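Abhydrolase domain-containing protein (Exiguobacterium antarcticum, PDB 5H3H) is an esterase of the alpha/beta hydrolase fold that hydrolyses ester bonds and probably also acts as a perhydrolase. Local coordinates at residues B[126-131]-B[137-142]; B[28-33]-B[191-196]. All coordinates share one frame; numbering follows the deposited sequence.

Interaction 1. Residues B[126-131]-B[137-142]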
loop_
_atom_site.group_PDB
_atom_site.type_symbol
_atom_site.label_atom_id
_atom_site.label_comp_id
_atom_site.label_asym_id
_atom_site.label_seq_id
_atom_site.Cartn_x
_atom_site.Cartn_y
_atom_site.Cartn_z
ATOM N N VAL B 126 -9.310 16.314 6.497
ATOM C CA VAL B 126 -9.226 17.467 5.649
ATOM C C VAL B 126 -8.984 18.614 6.588
ATOM O O VAL B 126 -9.514 18.670 7.684
ATOM C CB VAL B 126 -10.523 17.783 4.877
ATOM C CG1 VAL B 126 -10.200 18.494 3.566
ATOM C CG2 VAL B 126 -11.373 16.553 4.616
ATOM N N PHE B 127 -8.162 19.537 6.142
ATOM C CA PHE B 127 -7.840 20.723 6.973
ATOM C C PHE B 127 -8.870 21.854 6.771
ATOM O O PHE B 127 -8.974 22.747 7.605
ATOM C CB PHE B 127 -6.415 21.218 6.613
ATOM C CG PHE B 127 -5.937 22.409 7.413
ATOM C CD1 PHE B 127 -5.705 22.299 8.762
ATOM C CD2 PHE B 127 -5.688 23.631 6.779
ATOM C CE1 PHE B 127 -5.247 23.371 9.501
ATOM C CE2 PHE B 127 -5.223 24.693 7.490
ATOM C CZ PHE B 127 -4.987 24.571 8.865
ATOM N N THR B 128 -9.525 21.843 5.623
ATOM C CA THR B 128 -10.484 22.885 5.240
ATOM C C THR B 128 -11.905 22.296 5.069
ATOM O O THR B 128 -12.073 21.081 4.912
ATOM C CB THR B 128 -9.999 23.660 3.983
ATOM O OG1 THR B 128 -9.749 22.758 2.872
ATOM C CG2 THR B 128 -8.724 24.431 4.359
ATOM N N GLN B 129 -12.917 23.154 5.166
ATOM C CA GLN B 129 -14.320 22.682 5.135
ATOM C C GLN B 129 -14.696 22.157 3.751
ATOM O O GLN B 129 -14.098 22.540 2.751
ATOM C CB GLN B 129 -15.278 23.794 5.541
ATOM C CG GLN B 129 -14.935 24.440 6.863
ATOM C CD GLN B 129 -16.154 24.965 7.630
ATOM O OE1 GLN B 129 -17.277 25.022 7.098
ATOM N NE2 GLN B 129 -15.937 25.334 8.895
ATOM N N ARG B 130 -15.612 21.200 3.717
ATOM C CA ARG B 130 -16.102 20.586 2.481
ATOM C C ARG B 130 -17.566 20.227 2.678
ATOM O O ARG B 130 -18.054 20.215 3.819
ATOM C CB ARG B 130 -15.380 19.290 2.130
ATOM C CG ARG B 130 -13.921 19.400 1.756
ATOM C CD ARG B 130 -13.620 19.833 0.323
ATOM N NE ARG B 130 -12.176 19.712 0.117
ATOM C CZ ARG B 130 -11.258 20.510 0.663
ATOM N NH1 ARG B 130 -11.613 21.532 1.446
ATOM N NH2 ARG B 130 -9.973 20.290 0.434
ATOM N N ASP B 131 -18.225 19.933 1.547
ATOM C CA ASP B 131 -19.607 19.417 1.447
ATOM C C ASP B 131 -20.324 19.035 2.771
ATOM O O ASP B 131 -21.152 19.808 3.255
ATOM C CB ASP B 131 -19.635 18.253 0.438
ATOM C CG ASP B 131 -18.448 17.295 0.606
ATOM O OD1 ASP B 131 -18.447 16.569 1.622
ATOM O OD2 ASP B 131 -17.525 17.280 -0.254
ATOM N N MET B 137 -10.770 25.757 8.860
ATOM C CA MET B 137 -10.696 26.919 8.029
ATOM C C MET B 137 -11.432 26.655 6.703
ATOM O O MET B 137 -11.527 25.529 6.281
ATOM C CB MET B 137 -9.219 27.253 7.764
ATOM C CG MET B 137 -8.464 27.634 9.013
ATOM S SD MET B 137 -6.796 28.232 8.582
ATOM C CE MET B 137 -6.266 28.542 10.265
ATOM N N THR B 138 -11.997 27.672 6.071
ATOM C CA THR B 138 -12.599 27.463 4.760
ATOM C C THR B 138 -11.407 27.558 3.881
ATOM O O THR B 138 -10.332 27.965 4.351
ATOM C CB THR B 138 -13.598 28.560 4.406
ATOM O OG1 THR B 138 -12.929 29.843 4.474
ATOM C CG2 THR B 138 -14.719 28.569 5.418
ATOM N N LYS B 139 -11.571 27.188 2.619
ATOM C CA LYS B 139 -10.546 27.421 1.617
ATOM C C LYS B 139 -10.104 28.865 1.469
ATOM O O LYS B 139 -8.912 29.146 1.181
ATOM C CB LYS B 139 -11.017 26.957 0.252
ATOM C CG LYS B 139 -10.591 25.564 -0.021
ATOM C CD LYS B 139 -11.008 25.184 -1.413
ATOM C CE LYS B 139 -10.533 23.781 -1.729
ATOM N NZ LYS B 139 -11.124 23.378 -3.028
ATOM N N ASP B 140 -11.037 29.793 1.625
ATOM C CA ASP B 140 -10.687 31.199 1.468
ATOM C C ASP B 140 -9.833 31.694 2.674
ATOM O O ASP B 140 -8.911 32.517 2.470
ATOM C CB ASP B 140 -11.940 32.055 1.141
ATOM C CG ASP B 140 -12.696 31.574 -0.153
ATOM O OD1 ASP B 140 -12.118 30.874 -1.030
ATOM O OD2 ASP B 140 -13.902 31.894 -0.295
ATOM N N GLU B 141 -10.059 31.157 3.886
ATOM C CA GLU B 141 -9.133 31.462 4.994
ATOM C C GLU B 141 -7.670 31.025 4.745
ATOM O O GLU B 141 -6.766 31.676 5.200
ATOM C CB GLU B 141 -9.627 30.966 6.350
ATOM C CG GLU B 141 -10.768 31.828 6.898
ATOM C CD GLU B 141 -11.655 31.162 7.945
ATOM O OE1 GLU B 141 -12.345 31.899 8.689
ATOM O OE2 GLU B 141 -11.724 29.932 8.020
ATOM N N VAL B 142 -7.442 29.939 4.032
ATOM C CA VAL B 142 -6.057 29.506 3.792
ATOM C C VAL B 142 -5.412 30.317 2.668
ATOM O O VAL B 142 -4.208 30.646 2.714
ATOM C CB VAL B 142 -5.932 27.969 3.547
ATOM C CG1 VAL B 142 -6.367 27.152 4.766
ATOM C CG2 VAL B 142 -6.774 27.534 2.384
#

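Interaction 2. Residues B[28-33]-B[191-196]. With F50 (ethaneperoxoic acid), chain D.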
loop_
_atom_site.group_PDB
_atom_site.type_symbol
_atom_site.label_atom_id
_atom_site.label_comp_id
_atom_site.label_asym_id
_atom_site.label_seq_id
_atom_site.Cartn_x
_atom_site.Cartn_y
_atom_site.Cartn_z
ATOM N N HIS B 28 6.878 16.829 11.475
ATOM C CA HIS B 28 6.516 18.166 11.996
ATOM C C HIS B 28 5.292 18.804 11.335
ATOM O O HIS B 28 4.828 18.403 10.267
ATOM C CB HIS B 28 7.747 19.083 11.952
ATOM C CG HIS B 28 8.211 19.481 10.580
ATOM N ND1 HIS B 28 7.656 20.527 9.878
ATOM C CD2 HIS B 28 9.184 18.972 9.780
ATOM C CE1 HIS B 28 8.261 20.648 8.709
ATOM N NE2 HIS B 28 9.230 19.750 8.642
ATOM N N GLY B 29 4.782 19.858 11.965
ATOM C CA GLY B 29 3.690 20.606 11.331
ATOM C C GLY B 29 4.207 21.738 10.466
ATOM O O GLY B 29 5.401 22.025 10.459
ATOM N N TRP B 30 3.276 22.350 9.748
ATOM C CA TRP B 30 3.517 23.546 8.947
ATOM C C TRP B 30 3.594 24.761 9.910
ATOM O O TRP B 30 2.729 24.856 10.801
ATOM C CB TRP B 30 2.373 23.694 7.968
ATOM C CG TRP B 30 2.383 24.926 7.093
ATOM C CD1 TRP B 30 2.899 25.024 5.846
ATOM C CD2 TRP B 30 1.807 26.202 7.394
ATOM N NE1 TRP B 30 2.709 26.284 5.351
ATOM C CE2 TRP B 30 2.024 27.028 6.273
ATOM C CE3 TRP B 30 1.127 26.728 8.504
ATOM C CZ2 TRP B 30 1.579 28.366 6.225
ATOM C CZ3 TRP B 30 0.716 28.035 8.465
ATOM C CH2 TRP B 30 0.937 28.849 7.349
ATOM N N PRO B 31 4.540 25.701 9.730
ATOM C CA PRO B 31 5.633 25.639 8.761
ATOM C C PRO B 31 6.939 25.617 9.527
ATOM O O PRO B 31 7.819 26.463 9.356
ATOM C CB PRO B 31 5.430 26.907 7.965
ATOM C CG PRO B 31 4.888 27.877 9.017
ATOM C CD PRO B 31 4.332 27.103 10.153
ATOM N N ALA B 32 7.066 24.620 10.412
ATOM C CA ALA B 32 8.175 24.601 11.342
ATOM C C ALA B 32 9.277 23.642 10.792
ATOM O O ALA B 32 9.563 23.643 9.567
ATOM C CB ALA B 32 7.678 24.200 12.699
ATOM N N ASN B 33 9.907 22.889 11.694
ATOM C CA ASN B 33 10.828 21.787 11.331
ATOM C C ASN B 33 10.917 20.784 12.482
ATOM O O ASN B 33 10.295 21.011 13.504
ATOM C CB ASN B 33 12.217 22.285 10.871
ATOM C CG ASN B 33 12.942 23.084 11.923
ATOM O OD1 ASN B 33 13.278 22.565 12.972
ATOM N ND2 ASN B 33 13.244 24.336 11.614
ATOM N N GLN B 191 3.524 26.535 -1.075
ATOM C CA GLN B 191 3.096 25.282 -1.714
ATOM C C GLN B 191 2.471 24.273 -0.728
ATOM O O GLN B 191 1.443 23.650 -1.054
ATOM C CB GLN B 191 4.262 24.634 -2.499
ATOM C CG GLN B 191 4.894 25.471 -3.641
ATOM C CD GLN B 191 3.944 25.902 -4.738
ATOM O OE1 GLN B 191 3.116 26.810 -4.571
ATOM N NE2 GLN B 191 4.071 25.273 -5.870
ATOM N N SER B 192 2.972 24.181 0.514
ATOM C CA SER B 192 2.353 23.303 1.514
ATOM C C SER B 192 1.031 23.813 2.006
ATOM O O SER B 192 0.173 23.000 2.326
ATOM C CB SER B 192 3.226 23.099 2.752
ATOM O OG SER B 192 4.484 22.539 2.468
ATOM N N ALA B 193 0.880 25.139 2.159
ATOM C CA ALA B 193 -0.455 25.768 2.391
ATOM C C ALA B 193 -1.478 25.412 1.328
ATOM O O ALA B 193 -2.618 25.179 1.664
ATOM C CB ALA B 193 -0.346 27.290 2.492
ATOM N N ILE B 194 -1.061 25.316 0.063
ATOM C CA ILE B 194 -1.941 24.900 -1.048
ATOM C C ILE B 194 -2.389 23.421 -0.875
ATOM O O ILE B 194 -3.544 23.099 -1.084
ATOM C CB ILE B 194 -1.261 25.171 -2.413
ATOM C CG1 ILE B 194 -1.266 26.678 -2.666
ATOM C CG2 ILE B 194 -1.869 24.351 -3.583
ATOM C CD1 ILE B 194 -0.578 27.090 -3.958
ATOM N N ALA B 195 -1.462 22.550 -0.497
ATOM C CA ALA B 195 -1.779 21.163 -0.171
ATOM C C ALA B 195 -2.693 21.111 1.060
ATOM O O ALA B 195 -3.696 20.365 1.075
ATOM C CB ALA B 195 -0.494 20.396 0.057
ATOM N N LEU B 196 -2.389 21.910 2.083
ATOM C CA LEU B 196 -3.320 22.014 3.226
ATOM C C LEU B 196 -4.707 22.406 2.758
ATOM O O LEU B 196 -5.715 21.841 3.209
ATOM C CB LEU B 196 -2.857 22.945 4.355
ATOM C CG LEU B 196 -1.811 22.355 5.300
ATOM C CD1 LEU B 196 -1.005 23.478 5.935
ATOM C CD2 LEU B 196 -2.407 21.435 6.350
HETATM C C F50 D . -0.278 22.710 10.578
HETATM O OX1 F50 D . 1.363 23.206 12.479
HETATM O O F50 D . 0.434 21.910 10.008
HETATM O OXT F50 D . 0.034 23.008 11.986
HETATM C CH3 F50 D . -1.433 23.351 9.860
#

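Interaction 1. Residues B[126-131]-B[137-142]
F127, part of the pocket that holds the bound ethaneperoxoic acid, packs against M137 and V142 where the chain turns into helix 139-149. CG anti to the backbone N (chi1 -178°) carries the ring toward the helix, where V142 CG1 meets F127 CE2 at the ring edge, 3.8 Å away. M137 runs alongside, pointing the same way, and its SD comes within 4.0 Å of F127 CE2, an oblique Met-aromatic contact. T128 CG2 fills in next to them, 3.6 Å from V142 CG1.

One backbone bond crosses the contact: Q129 N donates to M137 O at 3.0 Å, and the CA-H of T128 approaches the same oxygen. T138 and E141 form a capping box at the helix start, E141 N bonding to T138 OG1 and T138 N to E141 OE2.

The guanidinium of R130 is pinned in its own plane, NH1 bonding to T128 OG1 (2.6 Å) and to Q129 O (3.0 Å). V126 CG1 lies over one face and K139 CE over the other. R197 O, on helix 186-198, accepts from both T128 OG1 and R130 NH2. K139 lays its CE methylene on the guanidinium, with NZ 4.8 Å from R130 NH2; R197 O at NH2, and the long, weak ion pair of K139 NZ with D198, may offset the like charges.

Interaction 2. Residues B[28-33]-B[191-196]
G29 O, the carbonyl just ahead of W30, is gripped by two donors from opposite faces of its plane: H28 ND1 at 2.8 Å and A32 N at 3.1 Å. These bonds brace the turn after strand 23-27, which in alpha/beta hydrolases supplies one arm of the oxyanion hole. The geometry is consistent with that role here, since W30 N donates to O of the bound ethaneperoxoic acid at 2.9 Å (158° at the hydrogen), while M97 N and H248 NE2 also bond to the ligand.

From this turn the W30 side chain reaches across to helix 186-198, its CG anti to the backbone N (chi1 176°). The indole is sandwiched. P31 CB, beyond a cis peptide bond, lies over one face, and L196 CD1 over the other, in a CH-pi contact 4.2 Å from the centroid of the five-membered ring. S192 CB comes in obliquely, 3.7 Å from W30 CD1, with A193 beside it near NE1. The indole N-H donates to T189 O on the same helix, and F160 meets the ring edge-to-face. With an alanine here, L196 CD1 and P31 CB would probably face each other across a gap, and T189 O would be left without its indole donor.

S192 turns its hydroxyl to Y59 OH and G188 O. L196 also faces the ligand, its CD1 lying 4.0 Å from the CH3 carbon of ethaneperoxoic acid.

How the interactions relate
Both contacts supply residues to one ligand pocket: F127 from interaction 1, and G29, W30 and L196 from interaction 2. Their centres lie 15 Å apart, yet they touch through helix 186-198, where F127 CB packs 3.5 Å from L196 O and T128 CG2 lies 4.1 Å from the same oxygen. L196 therefore packs against both contacts, its side chain on W30 and its carbonyl oxygen against carbons of F127 and T128. The F127 side chain also touches L196 and comes within about 4 Å of the ethaneperoxoic acid, and both F127 and L196 lie near the probable Ser-His-Asp triad S96, H248 and D220 without touching it.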